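PDB 4NLC: ribosomal RNA processing protein 6, which probably degrades and trims RNA from its 3' end as the exosome-associated 3'-5' exoribonuclease of the RRP6 family, represented by its catalytic core. Local coordinates for residues 9-15 against 105-109; 119-123 against 219-224; 151-156 against 260-265. The protein carries 1 engineered substitution. All coordinates share one frame; numbering follows the deposited sequence.

Interaction 1: residues 9-15 against 105-109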
loop_
_atom_site.group_PDB
_atom_site.type_symbol
_atom_site.label_atom_id
_atom_site.label_comp_id
_atom_site.label_asym_id
_atom_site.label_seq_id
_atom_site.Cartn_x
_atom_site.Cartn_y
_atom_site.Cartn_z
ATOM N N PHE A 9 0.731 -12.180 -13.326
ATOM C CA PHE A 9 0.364 -12.775 -12.031
ATOM C C PHE A 9 0.044 -14.251 -12.172
ATOM O O PHE A 9 -0.606 -14.643 -13.137
ATOM C CB PHE A 9 -0.764 -12.011 -11.305
ATOM C CG PHE A 9 -0.468 -10.607 -10.803
ATOM C CD1 PHE A 9 0.806 -10.049 -10.932
ATOM C CD2 PHE A 9 -1.471 -9.839 -10.205
ATOM C CE1 PHE A 9 1.065 -8.740 -10.499
ATOM C CE2 PHE A 9 -1.202 -8.541 -9.743
ATOM C CZ PHE A 9 0.067 -8.003 -9.889
ATOM N N GLU A 10 0.570 -15.075 -11.250
ATOM C CA GLU A 10 0.353 -16.529 -11.233
ATOM C C GLU A 10 -1.108 -16.795 -10.855
ATOM O O GLU A 10 -1.711 -17.767 -11.313
ATOM C CB GLU A 10 1.310 -17.221 -10.246
ATOM C CG GLU A 10 2.785 -17.107 -10.619
ATOM C CD GLU A 10 3.245 -17.886 -11.835
ATOM O OE1 GLU A 10 3.193 -19.138 -11.800
ATOM O OE2 GLU A 10 3.691 -17.245 -12.815
ATOM N N HIS A 11 -1.671 -15.874 -10.058
ATOM C CA HIS A 11 -3.048 -15.887 -9.596
ATOM C C HIS A 11 -3.710 -14.549 -10.009
ATOM O O HIS A 11 -3.237 -13.488 -9.584
ATOM C CB HIS A 11 -3.098 -16.077 -8.058
ATOM C CG HIS A 11 -2.157 -17.114 -7.505
ATOM N ND1 HIS A 11 -0.788 -16.880 -7.419
ATOM C CD2 HIS A 11 -2.423 -18.336 -6.980
ATOM C CE1 HIS A 11 -0.269 -17.966 -6.856
ATOM N NE2 HIS A 11 -1.214 -18.870 -6.577
ATOM N N PRO A 12 -4.772 -14.561 -10.854
ATOM C CA PRO A 12 -5.459 -13.292 -11.196
ATOM C C PRO A 12 -6.187 -12.693 -9.970
ATOM O O PRO A 12 -6.549 -13.444 -9.061
ATOM C CB PRO A 12 -6.432 -13.700 -12.304
ATOM C CG PRO A 12 -6.710 -15.127 -12.041
ATOM C CD PRO A 12 -5.470 -15.725 -11.434
ATOM N N VAL A 13 -6.345 -11.348 -9.915
ATOM C CA VAL A 13 -6.941 -10.682 -8.753
ATOM C C VAL A 13 -8.488 -10.738 -8.788
ATOM O O VAL A 13 -9.098 -10.493 -9.831
ATOM C CB VAL A 13 -6.390 -9.241 -8.507
ATOM C CG1 VAL A 13 -6.886 -8.678 -7.173
ATOM C CG2 VAL A 13 -4.857 -9.222 -8.525
ATOM N N ASP A 14 -9.110 -11.072 -7.634
ATOM C CA ASP A 14 -10.571 -11.127 -7.518
ATOM C C ASP A 14 -11.051 -9.752 -7.061
ATOM O O ASP A 14 -10.871 -9.407 -5.899
ATOM C CB ASP A 14 -10.984 -12.218 -6.509
ATOM C CG ASP A 14 -12.475 -12.517 -6.399
ATOM O OD1 ASP A 14 -13.290 -11.567 -6.494
ATOM O OD2 ASP A 14 -12.820 -13.678 -6.139
ATOM N N ASN A 15 -11.668 -8.970 -7.974
ATOM C CA ASN A 15 -12.164 -7.621 -7.675
ATOM C C ASN A 15 -13.646 -7.539 -7.301
ATOM O O ASN A 15 -14.171 -6.430 -7.201
ATOM C CB ASN A 15 -11.882 -6.668 -8.837
ATOM C CG ASN A 15 -10.436 -6.360 -9.047
ATOM O OD1 ASN A 15 -9.624 -6.325 -8.113
ATOM N ND2 ASN A 15 -10.081 -6.179 -10.296
ATOM N N TYR A 105 -7.460 -1.995 -9.753
ATOM C CA TYR A 105 -8.626 -1.703 -8.915
ATOM C C TYR A 105 -8.266 -1.606 -7.438
ATOM O O TYR A 105 -8.500 -0.572 -6.826
ATOM C CB TYR A 105 -9.759 -2.705 -9.137
ATOM C CG TYR A 105 -11.003 -2.265 -8.414
ATOM C CD1 TYR A 105 -11.782 -1.214 -8.900
ATOM C CD2 TYR A 105 -11.365 -2.839 -7.198
ATOM C CE1 TYR A 105 -12.892 -0.751 -8.195
ATOM C CE2 TYR A 105 -12.481 -2.390 -6.491
ATOM C CZ TYR A 105 -13.243 -1.350 -6.996
ATOM O OH TYR A 105 -14.350 -0.929 -6.303
ATOM N N GLN A 106 -7.691 -2.668 -6.873
ATOM C CA GLN A 106 -7.301 -2.684 -5.467
ATOM C C GLN A 106 -5.916 -2.108 -5.286
ATOM O O GLN A 106 -5.563 -1.696 -4.184
ATOM C CB GLN A 106 -7.338 -4.116 -4.898
ATOM C CG GLN A 106 -8.737 -4.757 -4.866
ATOM C CD GLN A 106 -8.682 -6.172 -4.345
ATOM O OE1 GLN A 106 -8.221 -6.444 -3.231
ATOM N NE2 GLN A 106 -9.069 -7.114 -5.178
ATOM N N GLY A 107 -5.132 -2.100 -6.358
ATOM C CA GLY A 107 -3.750 -1.651 -6.287
ATOM C C GLY A 107 -2.857 -2.834 -5.972
ATOM O O GLY A 107 -3.347 -3.929 -5.665
ATOM N N PHE A 108 -1.542 -2.643 -6.093
ATOM C CA PHE A 108 -0.602 -3.717 -5.792
ATOM C C PHE A 108 0.762 -3.195 -5.391
ATOM O O PHE A 108 1.223 -2.185 -5.912
ATOM C CB PHE A 108 -0.501 -4.767 -6.943
ATOM C CG PHE A 108 -0.148 -4.231 -8.314
ATOM C CD1 PHE A 108 1.171 -3.963 -8.655
ATOM C CD2 PHE A 108 -1.135 -4.034 -9.279
ATOM C CE1 PHE A 108 1.496 -3.472 -9.927
ATOM C CE2 PHE A 108 -0.817 -3.520 -10.539
ATOM C CZ PHE A 108 0.500 -3.260 -10.863
ATOM N N THR A 109 1.444 -3.947 -4.530
ATOM C CA THR A 109 2.802 -3.611 -4.126
ATOM C C THR A 109 3.771 -3.891 -5.278
ATOM O O THR A 109 3.750 -4.977 -5.865
ATOM C CB THR A 109 3.177 -4.360 -2.859
ATOM O OG1 THR A 109 2.126 -4.164 -1.912
ATOM C CG2 THR A 109 4.508 -3.872 -2.276
HETATM O O HOH W 1 -7.081 -5.463 -8.072
#
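The rings of Phe9 and Phe108 meet edge to face: CZ of Phe9 stands over one face of Phe108, off-centre toward the rim and 4.1 Å from CG of Phe108. The ring planes are almost perpendicular (86°), a T-shaped pair. CG2 of Val13 lies at the edge of the Phe9 ring in its plane, and Arg129 adds a cation-pi contact to the same ring. At the other end of the contact, the Asn15 amide runs alongside Tyr105 in the opposite direction, and CG of Asn15 approaches CB of Tyr105 at 3.7 Å.

The amide of Gln106 lies next to that of Asn15. With CG beside its backbone N (chi1 -64°) and the chain extended beyond, Gln106 reaches residues 13-15, and NE2 donates to OD1 of Asn15 over 3.1 Å. The bond is nearly straight, and the donor lies in the carbonyl plane of Asn15, although the two amides are turned 73° apart. OD1 of Asn15 also accepts from a water, 2.7 Å away, which in turn accepts from the backbone N of Gln106. ND2 of Asn15 is bonded to Asp310, and OE1 of Gln106 to Tyr265.

The contact thus fastens an N-terminal loop to the start of strand 108-115 in the exonuclease domain. Across the two segments the aromatic end is apolar, with Arg129 adding a charge at the Phe9 ring, whereas at the other end the direct and water-mediated bonds to OD1, together with the outside partners of both amides, should fix their rotation.

Interaction 2: residues 119-123 against 219-224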
loop_
_atom_site.group_PDB
_atom_site.type_symbol
_atom_site.label_atom_id
_atom_site.label_comp_id
_atom_site.label_asym_id
_atom_site.label_seq_id
_atom_site.Cartn_x
_atom_site.Cartn_y
_atom_site.Cartn_z
ATOM N N GLN A 119 23.869 -3.685 5.405
ATOM C CA GLN A 119 23.565 -3.616 3.984
ATOM C C GLN A 119 22.101 -3.326 3.685
ATOM O O GLN A 119 21.242 -3.426 4.569
ATOM C CB GLN A 119 24.010 -4.918 3.284
ATOM C CG GLN A 119 23.305 -6.151 3.804
ATOM C CD GLN A 119 23.863 -7.410 3.207
ATOM O OE1 GLN A 119 24.114 -8.386 3.916
ATOM N NE2 GLN A 119 23.996 -7.450 1.891
ATOM N N ASP A 120 21.836 -3.004 2.405
ATOM C CA ASP A 120 20.519 -2.693 1.887
ATOM C C ASP A 120 20.092 -3.721 0.843
ATOM O O ASP A 120 20.936 -4.293 0.163
ATOM C CB ASP A 120 20.540 -1.276 1.258
ATOM C CG ASP A 120 20.889 -0.148 2.214
ATOM O OD1 ASP A 120 20.583 -0.269 3.421
ATOM O OD2 ASP A 120 21.445 0.861 1.755
ATOM N N PHE A 121 18.773 -3.918 0.694
ATOM C CA PHE A 121 18.172 -4.822 -0.273
ATOM C C PHE A 121 16.971 -4.157 -0.911
ATOM O O PHE A 121 16.304 -3.336 -0.279
ATOM C CB PHE A 121 17.728 -6.127 0.392
ATOM C CG PHE A 121 18.855 -6.923 1.011
ATOM C CD1 PHE A 121 19.610 -7.808 0.239
ATOM C CD2 PHE A 121 19.166 -6.787 2.365
ATOM C CE1 PHE A 121 20.645 -8.554 0.812
ATOM C CE2 PHE A 121 20.195 -7.541 2.941
ATOM C CZ PHE A 121 20.913 -8.436 2.161
ATOM N N ILE A 122 16.740 -4.472 -2.177
ATOM C CA ILE A 122 15.567 -4.026 -2.939
ATOM C C ILE A 122 14.983 -5.277 -3.523
ATOM O O ILE A 122 15.686 -5.992 -4.231
ATOM C CB ILE A 122 15.828 -2.917 -3.996
ATOM C CG1 ILE A 122 16.156 -1.581 -3.312
ATOM C CG2 ILE A 122 14.620 -2.757 -4.939
ATOM C CD1 ILE A 122 16.795 -0.530 -4.246
ATOM N N VAL A 123 13.729 -5.586 -3.138
ATOM C CA VAL A 123 13.023 -6.770 -3.573
ATOM C C VAL A 123 12.006 -6.470 -4.672
ATOM O O VAL A 123 11.094 -5.685 -4.484
ATOM C CB VAL A 123 12.398 -7.580 -2.391
ATOM C CG1 VAL A 123 11.752 -8.880 -2.888
ATOM C CG2 VAL A 123 13.469 -7.897 -1.356
ATOM N N ALA A 219 14.583 4.315 -3.627
ATOM C CA ALA A 219 14.097 3.134 -2.906
ATOM C C ALA A 219 15.038 2.741 -1.746
ATOM O O ALA A 219 14.595 2.551 -0.609
ATOM C CB ALA A 219 13.920 1.971 -3.876
ATOM N N GLN A 220 16.339 2.671 -2.034
ATOM C CA GLN A 220 17.366 2.367 -1.054
ATOM C C GLN A 220 17.370 3.375 0.135
ATOM O O GLN A 220 17.476 2.946 1.291
ATOM C CB GLN A 220 18.737 2.356 -1.751
ATOM C CG GLN A 220 19.899 2.129 -0.798
ATOM C CD GLN A 220 21.248 2.344 -1.442
ATOM O OE1 GLN A 220 21.406 3.098 -2.415
ATOM N NE2 GLN A 220 22.257 1.678 -0.903
ATOM N N GLN A 221 17.264 4.690 -0.155
ATOM C CA GLN A 221 17.350 5.737 0.864
ATOM C C GLN A 221 16.140 5.818 1.801
ATOM O O GLN A 221 16.282 6.375 2.889
ATOM C CB GLN A 221 17.656 7.092 0.229
ATOM C CG GLN A 221 19.144 7.292 -0.004
ATOM C CD GLN A 221 19.431 8.505 -0.834
ATOM O OE1 GLN A 221 18.984 9.609 -0.535
ATOM N NE2 GLN A 221 20.179 8.324 -1.906
ATOM N N ASP A 222 14.991 5.202 1.429
ATOM C CA ASP A 222 13.801 5.150 2.272
ATOM C C ASP A 222 14.010 4.223 3.489
ATOM O O ASP A 222 13.344 4.429 4.506
ATOM C CB ASP A 222 12.567 4.703 1.461
ATOM C CG ASP A 222 11.821 5.801 0.717
ATOM O OD1 ASP A 222 12.207 6.992 0.854
ATOM O OD2 ASP A 222 10.848 5.477 0.009
ATOM N N THR A 223 14.955 3.229 3.407
ATOM C CA THR A 223 15.230 2.342 4.544
ATOM C C THR A 223 16.634 2.499 5.124
ATOM O O THR A 223 16.854 2.165 6.287
ATOM C CB THR A 223 14.975 0.874 4.181
ATOM O OG1 THR A 223 15.823 0.480 3.094
ATOM C CG2 THR A 223 13.525 0.584 3.886
ATOM N N HIS A 224 17.602 2.925 4.297
ATOM C CA HIS A 224 19.025 3.079 4.647
ATOM C C HIS A 224 19.304 3.814 5.982
ATOM O O HIS A 224 20.205 3.400 6.726
ATOM C CB HIS A 224 19.759 3.759 3.492
ATOM C CG HIS A 224 21.219 3.944 3.747
ATOM N ND1 HIS A 224 22.127 2.952 3.458
ATOM C CD2 HIS A 224 21.874 5.003 4.283
ATOM C CE1 HIS A 224 23.305 3.432 3.822
ATOM N NE2 HIS A 224 23.196 4.661 4.338
HETATM O O HOH W 2 17.117 -0.597 0.652
#
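Asp120 places CG beside its backbone N (chi1 -61°), while Gln220 and His224, one helical turn apart, both carry CG anti to the backbone N (chi1 177° and -179°); the Gln220 and His224 side chains thereby converge on OD2 of Asp120. This oxygen accepts from ND1 of His224 at 2.8 Å through its syn lone pair, with the donor at the imidazole edge. The anti lone pair of OD2 takes NE2 of Gln220 at 2.9 Å, from a direction tilted out of the Gln220 amide plane. Both the imidazole and the amide are turned close to perpendicular to the carboxylate.

Farther along the strand, CD1 of Ile122 packs against CB of Ala219 at 3.8 Å, and a water donates to O of Phe121 and hydrogen-bonds OG1 of Thr223. Strand 120-123 thus meets helix 213-224 across one face of the mixed sheet in the exonuclease domain, a member of the RNase H-like clan.

With ND1 bonded to Asp120 and NE2 to the carbonyl O of Leu64, which can only accept, His224 is probably doubly protonated. Its bond to Asp120 would then pair opposite charges in a buried place, with Gln220 on OD2 and Ser115 on OD1 adding neutral bonds.

Interaction 3: residues 151-156 against 260-265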
loop_
_atom_site.group_PDB
_atom_site.type_symbol
_atom_site.label_atom_id
_atom_site.label_comp_id
_atom_site.label_asym_id
_atom_site.label_seq_id
_atom_site.Cartn_x
_atom_site.Cartn_y
_atom_site.Cartn_z
ATOM N N ALA A 151 3.428 3.009 8.785
ATOM C CA ALA A 151 3.071 1.685 8.266
ATOM C C ALA A 151 1.574 1.394 8.012
ATOM O O ALA A 151 1.260 0.261 7.671
ATOM C CB ALA A 151 3.629 0.629 9.212
ATOM N N ARG A 152 0.659 2.357 8.206
ATOM C CA ARG A 152 -0.794 2.093 8.037
ATOM C C ARG A 152 -1.131 1.364 6.711
ATOM O O ARG A 152 -1.731 0.288 6.753
ATOM C CB ARG A 152 -1.622 3.384 8.212
ATOM C CG ARG A 152 -3.150 3.190 8.134
ATOM C CD ARG A 152 -3.864 3.440 9.461
ATOM N NE ARG A 152 -3.672 4.808 9.953
ATOM C CZ ARG A 152 -3.654 5.156 11.238
ATOM N NH1 ARG A 152 -3.821 4.240 12.186
ATOM N NH2 ARG A 152 -3.465 6.422 11.586
ATOM N N GLU A 153 -0.695 1.912 5.558
ATOM C CA GLU A 153 -0.924 1.309 4.238
ATOM C C GLU A 153 -0.105 0.033 4.032
ATOM O O GLU A 153 -0.632 -0.965 3.526
ATOM C CB GLU A 153 -0.705 2.331 3.114
ATOM C CG GLU A 153 -1.709 3.483 3.169
ATOM C CD GLU A 153 -2.493 3.816 1.911
ATOM O OE1 GLU A 153 -2.224 4.883 1.311
ATOM O OE2 GLU A 153 -3.427 3.052 1.567
ATOM N N ASP A 154 1.163 0.043 4.490
ATOM C CA ASP A 154 2.079 -1.088 4.364
ATOM C C ASP A 154 1.524 -2.358 4.949
ATOM O O ASP A 154 1.597 -3.414 4.309
ATOM C CB ASP A 154 3.442 -0.763 4.987
ATOM C CG ASP A 154 4.245 0.245 4.199
ATOM O OD1 ASP A 154 3.692 0.840 3.260
ATOM O OD2 ASP A 154 5.445 0.386 4.476
ATOM N N VAL A 155 0.964 -2.249 6.159
ATOM C CA VAL A 155 0.376 -3.363 6.911
ATOM C C VAL A 155 -0.718 -4.012 6.052
ATOM O O VAL A 155 -0.807 -5.228 5.971
ATOM C CB VAL A 155 -0.163 -2.846 8.302
ATOM C CG1 VAL A 155 -1.178 -3.803 8.933
ATOM C CG2 VAL A 155 0.990 -2.561 9.263
ATOM N N ARG A 156 -1.533 -3.181 5.421
ATOM C CA ARG A 156 -2.642 -3.597 4.568
ATOM C C ARG A 156 -2.123 -4.230 3.266
ATOM O O ARG A 156 -2.557 -5.303 2.884
ATOM C CB ARG A 156 -3.560 -2.382 4.301
ATOM C CG ARG A 156 -4.484 -2.112 5.482
ATOM C CD ARG A 156 -5.156 -0.748 5.376
ATOM N NE ARG A 156 -5.414 -0.191 6.706
ATOM C CZ ARG A 156 -6.557 -0.323 7.371
ATOM N NH1 ARG A 156 -7.571 -0.994 6.835
ATOM N NH2 ARG A 156 -6.699 0.221 8.569
ATOM N N LEU A 260 -1.483 -1.261 15.321
ATOM C CA LEU A 260 -1.443 -1.012 13.871
ATOM C C LEU A 260 -1.202 -2.320 13.088
ATOM O O LEU A 260 -1.785 -2.504 12.018
ATOM C CB LEU A 260 -0.378 0.039 13.516
ATOM C CG LEU A 260 -0.442 0.614 12.102
ATOM C CD1 LEU A 260 -1.716 1.417 11.890
ATOM C CD2 LEU A 260 0.754 1.466 11.815
ATOM N N SER A 261 -0.377 -3.226 13.633
ATOM C CA SER A 261 -0.107 -4.532 13.018
ATOM C C SER A 261 -1.332 -5.449 13.060
ATOM O O SER A 261 -1.404 -6.382 12.277
ATOM C CB SER A 261 1.106 -5.205 13.655
ATOM O OG SER A 261 0.802 -5.786 14.910
ATOM N N LEU A 262 -2.307 -5.158 13.949
ATOM C CA LEU A 262 -3.579 -5.878 14.077
ATOM C C LEU A 262 -4.652 -5.381 13.097
ATOM O O LEU A 262 -5.730 -5.971 12.986
ATOM C CB LEU A 262 -4.070 -5.852 15.528
ATOM C CG LEU A 262 -3.216 -6.677 16.510
ATOM C CD1 LEU A 262 -3.566 -6.337 17.939
ATOM C CD2 LEU A 262 -3.387 -8.185 16.253
ATOM N N GLU A 263 -4.343 -4.329 12.350
ATOM C CA GLU A 263 -5.256 -3.835 11.332
ATOM C C GLU A 263 -5.299 -4.804 10.162
ATOM O O GLU A 263 -4.329 -5.523 9.897
ATOM C CB GLU A 263 -4.886 -2.430 10.877
ATOM C CG GLU A 263 -5.100 -1.436 12.013
ATOM C CD GLU A 263 -5.021 0.032 11.671
ATOM O OE1 GLU A 263 -4.653 0.363 10.523
ATOM O OE2 GLU A 263 -5.275 0.855 12.577
ATOM N N ARG A 264 -6.452 -4.855 9.505
ATOM C CA ARG A 264 -6.687 -5.772 8.407
ATOM C C ARG A 264 -6.916 -5.033 7.125
ATOM O O ARG A 264 -7.577 -3.984 7.107
ATOM C CB ARG A 264 -7.950 -6.600 8.661
ATOM C CG ARG A 264 -7.910 -7.512 9.853
ATOM C CD ARG A 264 -9.252 -8.200 10.015
ATOM N NE ARG A 264 -10.260 -7.294 10.557
ATOM C CZ ARG A 264 -11.218 -6.725 9.840
ATOM N NH1 ARG A 264 -11.324 -6.976 8.537
ATOM N NH2 ARG A 264 -12.090 -5.910 10.416
ATOM N N TYR A 265 -6.423 -5.628 6.034
ATOM C CA TYR A 265 -6.706 -5.148 4.708
ATOM C C TYR A 265 -8.204 -5.485 4.440
ATOM O O TYR A 265 -8.673 -6.580 4.765
ATOM C CB TYR A 265 -5.828 -5.880 3.657
ATOM C CG TYR A 265 -6.261 -5.540 2.240
ATOM C CD1 TYR A 265 -6.014 -4.277 1.701
ATOM C CD2 TYR A 265 -7.076 -6.404 1.515
ATOM C CE1 TYR A 265 -6.532 -3.901 0.459
ATOM C CE2 TYR A 265 -7.578 -6.047 0.261
ATOM C CZ TYR A 265 -7.292 -4.798 -0.267
ATOM O OH TYR A 265 -7.756 -4.435 -1.508
#
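Arg156 and Glu263 form the short salt bridge of this contact: NH2 of Arg156 donates to OE1 of Glu263 at 2.8 Å. The bond is bent (134°), OE1 lies out of the guanidinium plane, and the donor comes from above the carboxylate; CB of Glu263 lies over one guanidinium face. A second, long salt bridge runs from OE2 of Glu263 to NH1 of Arg152, 3.7 Å away, with the two flat groups almost coplanar. Arg152 arrives there by bending at chi2 and chi3, which lays its CD and NH1 against CD1 of Leu260. One acidic side chain is thus shared by two arginines a helical turn apart.

The pairing joins the first turn of helix 152-162, part of the exonuclease domain, to the chain leaving helix 249-261, which leads on toward the HRDC region. At the start of the former, the backbone N of Ala151 is bonded to Asp171, and its O accepts from N of Val155. CG1 of Val155 sits 3.4 Å from the carbonyl O of Leu260, an oxygen that accepts from the backbone N of Glu263. O of Ser261 accepts from NE2 of His39.

Gln159, farther along helix 152-162, satisfies the backbone on both sides of Arg264: its NE2 donates to O of Glu263, and its OE1 accepts from N of Tyr265. CB of Tyr265 packs 3.4 Å from O of Arg156.

Overall arrangement
Interaction 2 is wholly buried, whereas interactions 1 and 3 are partly buried and each include one exposed residue. Interactions 1 and 2 reach the same mixed sheet through neighbouring strands, 108-115 and 120-123, yet their centres lie 25 Å apart. Interaction 3 lies nearest the centre of the chain, about 9 Å away, and touches interaction 1 through the Gln106-Tyr265 hydrogen bond, so Gln106, which also binds Asn15, links the N-terminal loop to the chain after helix 249-261. The chemistry follows location: a buried carboxylate held by a glutamine amide and a probably protonated histidine in interaction 2, an arginine-glutamate network over an apolar floor in interaction 3, and aromatic and amide contacts in interaction 1.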